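PDB 4L7T: NanU sialic acid binding protein from Bacteroides fragilis, which binds sialic acid with high affinity and, as a SusD-family protein, probably delivers it at the outer membrane to the partner transporter NanO. Local coordinates for residues V68-E73 against Q293-S298. Numbering follows the deposited sequence.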
# COMPACT_ATOMS: atom_id res chain seq x y z
N VAL A 68 23.20 2.19 1.08
CA VAL A 68 23.55 3.54 1.60
C VAL A 68 23.00 4.57 0.57
O VAL A 68 23.24 4.41 -0.61
CB VAL A 68 25.08 3.61 1.74
CG1 VAL A 68 25.59 5.04 1.84
CG2 VAL A 68 25.49 2.73 2.94
N PRO A 69 22.28 5.62 1.03
CA PRO A 69 21.84 6.66 0.05
C PRO A 69 22.97 7.11 -0.88
O PRO A 69 24.08 7.50 -0.41
CB PRO A 69 21.31 7.77 0.96
CG PRO A 69 20.73 7.01 2.17
CD PRO A 69 21.80 5.93 2.40
N PHE A 70 22.79 7.05 -2.20
CA PHE A 70 23.97 7.21 -3.12
C PHE A 70 24.64 8.60 -2.97
O PHE A 70 25.86 8.76 -3.20
CB PHE A 70 23.56 6.96 -4.61
CG PHE A 70 22.58 7.99 -5.18
CD1 PHE A 70 23.06 9.14 -5.84
CD2 PHE A 70 21.18 7.78 -5.10
CE1 PHE A 70 22.19 10.11 -6.36
CE2 PHE A 70 20.30 8.73 -5.60
CZ PHE A 70 20.78 9.90 -6.27
N GLY A 71 23.81 9.59 -2.66
CA GLY A 71 24.23 11.05 -2.66
C GLY A 71 24.87 11.48 -1.36
O GLY A 71 25.35 12.61 -1.22
N GLY A 72 24.87 10.60 -0.38
CA GLY A 72 25.55 10.98 0.90
C GLY A 72 24.70 11.16 2.13
O GLY A 72 25.24 11.34 3.27
N GLU A 73 23.40 11.13 1.96
CA GLU A 73 22.57 11.36 3.12
C GLU A 73 22.80 10.35 4.22
O GLU A 73 23.02 9.11 4.01
CB GLU A 73 21.04 11.32 2.81
CG GLU A 73 20.55 12.43 1.88
CD GLU A 73 20.59 12.05 0.41
OE1 GLU A 73 21.54 11.30 -0.08
OE2 GLU A 73 19.60 12.50 -0.27
N GLN A 293 18.12 18.27 -4.89
CA GLN A 293 18.45 19.05 -6.09
C GLN A 293 19.91 19.44 -6.09
O GLN A 293 20.60 19.33 -7.11
CB GLN A 293 17.51 20.27 -6.17
CG GLN A 293 17.71 21.18 -7.41
CD GLN A 293 16.78 22.34 -7.34
OE1 GLN A 293 16.94 23.22 -6.50
NE2 GLN A 293 15.74 22.33 -8.19
N ALA A 294 20.43 19.88 -4.93
CA ALA A 294 21.87 20.26 -4.88
C ALA A 294 22.85 19.20 -5.46
O ALA A 294 23.60 19.51 -6.42
CB ALA A 294 22.27 20.69 -3.46
N TYR A 295 22.85 17.94 -4.96
CA TYR A 295 23.83 16.98 -5.55
C TYR A 295 23.43 16.43 -6.89
O TYR A 295 24.29 15.98 -7.68
CB TYR A 295 24.31 15.84 -4.57
CG TYR A 295 23.18 14.90 -4.11
CD1 TYR A 295 22.49 14.11 -5.04
CD2 TYR A 295 22.84 14.82 -2.77
CE1 TYR A 295 21.42 13.25 -4.61
CE2 TYR A 295 21.81 13.97 -2.34
CZ TYR A 295 21.08 13.25 -3.31
OH TYR A 295 20.03 12.50 -2.86
N MET A 296 22.14 16.45 -7.22
CA MET A 296 21.74 15.96 -8.54
C MET A 296 22.31 16.94 -9.58
O MET A 296 22.97 16.53 -10.53
CB MET A 296 20.21 15.91 -8.69
CG MET A 296 19.57 14.71 -7.91
SD MET A 296 20.03 13.06 -8.64
CE MET A 296 18.76 12.97 -9.94
N THR A 297 22.07 18.23 -9.33
CA THR A 297 22.51 19.20 -10.38
C THR A 297 24.04 19.37 -10.43
O THR A 297 24.62 19.57 -11.52
CB THR A 297 21.71 20.50 -10.30
OG1 THR A 297 21.87 21.07 -9.01
CG2 THR A 297 20.25 20.18 -10.45
N SER A 298 24.72 19.18 -9.29
CA SER A 298 26.19 19.42 -9.21
C SER A 298 27.02 18.21 -9.65
O SER A 298 28.10 18.34 -10.22
CB SER A 298 26.57 19.87 -7.78
OG SER A 298 26.47 18.77 -6.86
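Tyr295 of the short helix 293-299 lays its ring against a type I beta turn, Pro69 to Gly72, in the loop that follows strand 65-67, a surface contact joining regions of the SusD-like fold far apart in sequence. Gly71 CA sits over the middle of one face of the Tyr295 ring, 3.8 Å from its centroid, a CH-pi contact. With no side chain at Gly71, the phenol lies directly on the turn. The turn itself is closed by Gly72 N bonding to Pro69 O at 3.2 Å.

Beyond the turn, Tyr295 OH donates to Glu73 OE2 over 2.6 Å, reaching the syn side of the carboxylate 18° out of its plane. Glu73 bends at chi2 (90°), which turns CD back from an extended course, and the carboxylate stands 72° from the ring plane. The same oxygen also accepts from Ile320 N, so two donors grip it.

Phe70 comes to the ring obliquely, CE1 3.7 Å from Tyr295 CE1. The Phe70 ring in turn meets Met296 SD at its edge, with SD 4.0 Å from Phe70 CZ, a Met-aromatic contact. Tyr300 adds an edge-to-face partner for Phe70, and Ile359 and Ala360 of strand 356-363 also touch it.

The chemistry is thus mixed: the phenol is pinned at its hydroxyl and covered on one face by the turn, and the two donors to OE2 would be expected to stabilise a negative charge on Glu73.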